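Local coordinates for N-acylhomoserine lactone dependent regulatory protein (Burkholderia cenocepacia, PDB 5L10), which probably binds DNA as a LuxR-family transcription factor dependent on N-acylhomoserine lactones, and is represented here by its autoinducer-binding domain, at residues P54-V59 with H68-F73; P80-V85 with G127-L132. One frame throughout, in Å; residues are numbered along the deposited sequence.

How the interactions relate
Two helices that follow each other in the chain pack against one antiparallel sheet, and the comparison illustrates how depth in a fold shapes a contact. Interaction 1 sits at strand 56-60, one of the two outermost strands of the sheet within this chain, partly buried, where an aromatic ring with a polar tip receives the ends of an isoleucine and a selenomethionine. Interaction 2 lies deeper, on strand 129-136, and joins four buried aliphatic side chains without any polar group. The surface buried grows accordingly, from 114 to 182 Å². The contacts adjoin: CE of Met-56 packs 3.8 Å from CG1 of Ile-82. Asp-79 also connects them, hydrogen-bonded to Tyr-70 and lying just ahead of helix 80-87.

Interaction 1 (P54-V59 with H68-F73); sequences PDMQIV and HRYVKF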
# COMPACT_ATOMS: atom_id res chain seq x y z
N PRO A 54 14.20 17.56 -9.35
CA PRO A 54 13.59 16.24 -9.10
C PRO A 54 13.84 15.28 -10.26
O PRO A 54 13.55 15.59 -11.42
CB PRO A 54 12.10 16.57 -8.95
CG PRO A 54 12.07 18.00 -8.53
CD PRO A 54 13.23 18.66 -9.22
N ASP A 55 14.36 14.10 -9.93
CA ASP A 55 14.67 13.08 -10.92
C ASP A 55 13.60 11.99 -10.89
O ASP A 55 13.27 11.46 -9.82
CB ASP A 55 16.05 12.47 -10.67
CG ASP A 55 16.36 11.31 -11.62
OD1 ASP A 55 16.70 11.57 -12.79
OD2 ASP A 55 16.27 10.14 -11.18
N MSE A 56 13.08 11.66 -12.06
CA MSE A 56 12.03 10.67 -12.19
C MSE A 56 12.53 9.44 -12.92
O MSE A 56 12.82 9.50 -14.12
CB MSE A 56 10.83 11.27 -12.93
CG MSE A 56 9.68 10.31 -13.15
SE MSE A 56 8.52 10.12 -11.60
CE MSE A 56 7.82 11.93 -11.49
N GLN A 57 12.67 8.33 -12.20
CA GLN A 57 12.99 7.05 -12.80
C GLN A 57 11.70 6.35 -13.20
O GLN A 57 10.79 6.19 -12.37
CB GLN A 57 13.79 6.18 -11.83
CG GLN A 57 13.97 4.75 -12.30
CD GLN A 57 15.01 4.00 -11.52
OE1 GLN A 57 15.82 3.27 -12.09
NE2 GLN A 57 15.01 4.17 -10.20
N ILE A 58 11.61 5.93 -14.46
CA ILE A 58 10.37 5.41 -15.02
C ILE A 58 10.63 4.03 -15.60
O ILE A 58 11.50 3.86 -16.46
CB ILE A 58 9.80 6.34 -16.11
CG1 ILE A 58 9.49 7.72 -15.52
CG2 ILE A 58 8.56 5.72 -16.73
CD1 ILE A 58 9.06 8.75 -16.55
N VAL A 59 9.86 3.05 -15.15
CA VAL A 59 9.79 1.73 -15.78
C VAL A 59 8.34 1.46 -16.15
O VAL A 59 7.41 1.91 -15.46
CB VAL A 59 10.35 0.61 -14.87
CG1 VAL A 59 11.81 0.89 -14.53
CG2 VAL A 59 9.53 0.48 -13.61
N HIS A 68 9.67 9.48 -24.28
CA HIS A 68 10.61 10.37 -24.95
C HIS A 68 10.13 11.81 -24.93
O HIS A 68 10.92 12.74 -24.70
CB HIS A 68 10.84 9.90 -26.39
CG HIS A 68 11.63 10.87 -27.22
ND1 HIS A 68 13.01 10.89 -27.25
CD2 HIS A 68 11.22 11.85 -28.06
CE1 HIS A 68 13.42 11.84 -28.07
NE2 HIS A 68 12.36 12.44 -28.57
N ARG A 69 8.84 12.03 -25.17
CA ARG A 69 8.30 13.38 -25.11
C ARG A 69 8.09 13.83 -23.67
O ARG A 69 8.22 15.03 -23.38
CB ARG A 69 7.00 13.45 -25.91
CG ARG A 69 7.21 13.15 -27.38
CD ARG A 69 5.96 12.60 -28.03
NE ARG A 69 4.95 13.63 -28.25
CZ ARG A 69 4.85 14.34 -29.37
NH1 ARG A 69 5.70 14.13 -30.36
NH2 ARG A 69 3.90 15.25 -29.49
N TYR A 70 7.79 12.90 -22.77
CA TYR A 70 7.76 13.21 -21.34
C TYR A 70 9.10 13.75 -20.86
O TYR A 70 9.14 14.58 -19.94
CB TYR A 70 7.37 11.96 -20.55
CG TYR A 70 7.11 12.20 -19.08
CD1 TYR A 70 5.82 12.45 -18.62
CD2 TYR A 70 8.14 12.16 -18.15
CE1 TYR A 70 5.58 12.67 -17.28
CE2 TYR A 70 7.90 12.38 -16.81
CZ TYR A 70 6.62 12.64 -16.38
OH TYR A 70 6.39 12.85 -15.04
N VAL A 71 10.20 13.32 -21.47
CA VAL A 71 11.53 13.75 -21.06
C VAL A 71 11.93 15.05 -21.74
O VAL A 71 12.32 16.01 -21.08
CB VAL A 71 12.56 12.63 -21.33
CG1 VAL A 71 13.97 13.16 -21.17
CG2 VAL A 71 12.33 11.46 -20.39
N LYS A 72 11.82 15.11 -23.08
CA LYS A 72 12.30 16.28 -23.80
C LYS A 72 11.45 17.52 -23.53
O LYS A 72 11.95 18.64 -23.69
CB LYS A 72 12.34 16.00 -25.31
CG LYS A 72 11.01 16.14 -26.02
CD LYS A 72 11.12 15.82 -27.51
CE LYS A 72 11.92 16.89 -28.24
NZ LYS A 72 11.91 16.67 -29.72
N PHE A 73 10.20 17.36 -23.12
CA PHE A 73 9.35 18.49 -22.78
C PHE A 73 9.35 18.81 -21.29
O PHE A 73 8.64 19.72 -20.87
CB PHE A 73 7.91 18.26 -23.25
CG PHE A 73 7.77 18.20 -24.75
CD1 PHE A 73 8.68 18.83 -25.57
CD2 PHE A 73 6.72 17.50 -25.33
CE1 PHE A 73 8.56 18.78 -26.95
CE2 PHE A 73 6.59 17.45 -26.71
CZ PHE A 73 7.51 18.09 -27.52
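Ile-58 and Met-56, two residues apart on an edge strand, both reach Tyr-70 of the helix that follows, and so divide one ring between them. The packed part of the contact centres on the buried ring: CD1 of Ile-58 lies 3.8 Å from CE2 of Tyr-70 and 3.9 Å from CD2, touching the ring obliquely. The terminal methyl CE of the selenomethionine Met-56 lies 3.9 Å from the Tyr-70 hydroxyl OH, the two side chains crossing at about a right angle. A long lever bridges the gap, since the nearest alpha carbons, CA of Met-56 and CA of Val-71, remain 9.4 Å apart. Tyr-70 spans it by setting CG opposite its backbone N (chi1 -171°), whereas Met-56 folds at its second and third torsions and so brings its methyl round to the phenol end.

No hydrogen bond passes between 54-59 and 68-73. The hydroxyl of Tyr-70 is instead bonded to OD2 of Asp-79, which probably helps to fix the buried ring, while Trp-66 meets that ring with the planes at about 45°.

The solvent side is looser. His-68 and Lys-72 of the helix, and Phe-73 just after it, are exposed and do not touch the strand; NZ of Lys-72 is hydrogen-bonded to a glycerol, probably from the crystallisation liquor, to which NE2 of His-68 adds a weak bond. Pro-54 and Asp-55, poorly ordered, likewise lead the strand in from solvent.

Strand 56-60 takes its backbone partners from strand 40-46, Gln-57 pairing with Leu-45 and Val-59 with Tyr-43. An edge strand followed by a helix that lies back over the sheet is an arrangement found in the alpha-beta-alpha sandwich of LuxR-type autoinducer-binding domains.

Interaction 2 (P80-V85 with G127-L132); sequences PIIKRV and GNLGVL
Val-131 meets two side chains of helix 80-87 with a single methyl. Its CG2 lies 3.6 Å from CD1 of Ile-82 and equally 3.6 Å from CG2 of Val-85, and in both pairs the side chains approach at a slant. The third contact is lighter: CG2 of Ile-82 passes CD2 of Leu-129 at 4.1 Å, the two side chains running in opposite directions. Ile-82 thus uses both its branches, the longer one on Val-131 and the methyl branch on Leu-129. The extra bend at its second torsion (chi2 -63°) helps to steer CD1 onto the valine. All four residues are buried, and dispersion and the exclusion of water are what this patch has to offer.

Behind these side chains, the spacing of the backbones does the positioning. Ile-82 and Val-85 are three residues apart in the helix and share one of its faces; Leu-129 and Val-131 are two apart in the strand and both turn toward the helix, with Gly-130 between them. The helical turn carrying Val-85 is secured by the bond from its N to O of Ile-81, 2.9 Å. The strand is held from both flanks, Leu-129 and Val-131 pairing with Arg-46 and Gly-44, and Gly-130 with Gly-122.

The axes of segments 80-85 and 129-132 come within 9.9 Å, with directions 115° apart, so this part of the helix runs across the strand. A glycerol, probably from the crystallisation liquor, lies about 4 Å from the side chain of Val-131; this is consistent with a pocket on this face, where related domains bind their autoinducer. Around the contact, Ile-81 and Val-85 also touch strands 92-95 and 116-123, and Pro-80 and Ile-81 rest on helix 103-111, so that the start of helix 80-87 lies against both the sheet and helix 103-111.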
# COMPACT_ATOMS: atom_id res chain seq x y z
N PRO A 80 0.79 16.67 -13.73
CA PRO A 80 -0.43 16.86 -12.93
C PRO A 80 -0.79 15.65 -12.10
O PRO A 80 -1.33 15.80 -10.99
CB PRO A 80 -1.51 17.15 -13.98
CG PRO A 80 -0.77 17.35 -15.28
CD PRO A 80 0.50 16.59 -15.17
N ILE A 81 -0.52 14.44 -12.60
CA ILE A 81 -0.80 13.23 -11.83
C ILE A 81 0.07 13.18 -10.58
O ILE A 81 -0.41 12.86 -9.49
CB ILE A 81 -0.61 11.98 -12.70
CG1 ILE A 81 -1.51 12.05 -13.93
CG2 ILE A 81 -0.89 10.73 -11.90
CD1 ILE A 81 -1.13 11.04 -15.00
N ILE A 82 1.36 13.50 -10.73
CA ILE A 82 2.26 13.46 -9.58
C ILE A 82 1.81 14.45 -8.52
O ILE A 82 1.77 14.13 -7.32
CB ILE A 82 3.71 13.74 -10.02
CG1 ILE A 82 4.18 12.70 -11.05
CG2 ILE A 82 4.64 13.74 -8.82
CD1 ILE A 82 4.22 11.29 -10.53
N LYS A 83 1.45 15.66 -8.94
CA LYS A 83 1.00 16.67 -7.98
C LYS A 83 -0.24 16.22 -7.23
O LYS A 83 -0.44 16.60 -6.07
CB LYS A 83 0.72 18.00 -8.70
CG LYS A 83 1.86 18.51 -9.58
CD LYS A 83 3.15 18.72 -8.79
CE LYS A 83 4.26 19.29 -9.67
NZ LYS A 83 3.88 20.59 -10.29
N ARG A 84 -1.09 15.41 -7.86
CA ARG A 84 -2.32 14.96 -7.23
C ARG A 84 -2.11 13.76 -6.32
O ARG A 84 -2.72 13.69 -5.24
CB ARG A 84 -3.37 14.64 -8.30
CG ARG A 84 -3.90 15.89 -9.00
CD ARG A 84 -5.04 15.57 -9.96
NE ARG A 84 -6.18 14.96 -9.27
CZ ARG A 84 -7.22 14.44 -9.90
NH1 ARG A 84 -7.27 14.44 -11.22
NH2 ARG A 84 -8.22 13.90 -9.20
N VAL A 85 -1.25 12.81 -6.70
CA VAL A 85 -1.01 11.66 -5.84
C VAL A 85 -0.03 11.98 -4.71
O VAL A 85 -0.04 11.29 -3.68
CB VAL A 85 -0.48 10.45 -6.63
CG1 VAL A 85 -1.41 10.14 -7.80
CG2 VAL A 85 0.93 10.69 -7.11
N GLY A 127 11.74 8.95 2.20
CA GLY A 127 10.98 10.07 1.70
C GLY A 127 10.74 10.07 0.20
O GLY A 127 10.13 11.01 -0.31
N ASN A 128 11.21 9.05 -0.51
CA ASN A 128 10.99 8.99 -1.95
C ASN A 128 9.51 8.74 -2.25
O ASN A 128 8.78 8.16 -1.44
CB ASN A 128 11.85 7.90 -2.58
CG ASN A 128 13.32 8.12 -2.35
OD1 ASN A 128 13.81 9.25 -2.38
ND2 ASN A 128 14.05 7.04 -2.11
N LEU A 129 9.09 9.18 -3.42
CA LEU A 129 7.72 8.99 -3.89
C LEU A 129 7.73 7.99 -5.04
O LEU A 129 8.46 8.17 -6.02
CB LEU A 129 7.10 10.31 -4.34
CG LEU A 129 5.69 10.21 -4.94
CD1 LEU A 129 4.71 9.59 -3.95
CD2 LEU A 129 5.18 11.55 -5.43
N GLY A 130 6.94 6.93 -4.90
CA GLY A 130 6.74 5.95 -5.95
C GLY A 130 5.29 5.97 -6.40
O GLY A 130 4.38 5.94 -5.57
N VAL A 131 5.09 6.03 -7.71
CA VAL A 131 3.77 6.19 -8.30
C VAL A 131 3.52 5.02 -9.24
O VAL A 131 4.25 4.85 -10.22
CB VAL A 131 3.64 7.52 -9.05
CG1 VAL A 131 2.31 7.59 -9.77
CG2 VAL A 131 3.79 8.68 -8.08
N LEU A 132 2.50 4.22 -8.94
CA LEU A 132 2.02 3.19 -9.84
C LEU A 132 0.87 3.76 -10.66
O LEU A 132 -0.08 4.32 -10.10
CB LEU A 132 1.56 1.94 -9.09
CG LEU A 132 0.92 0.87 -9.98
CD1 LEU A 132 1.95 0.19 -10.87
CD2 LEU A 132 0.16 -0.16 -9.14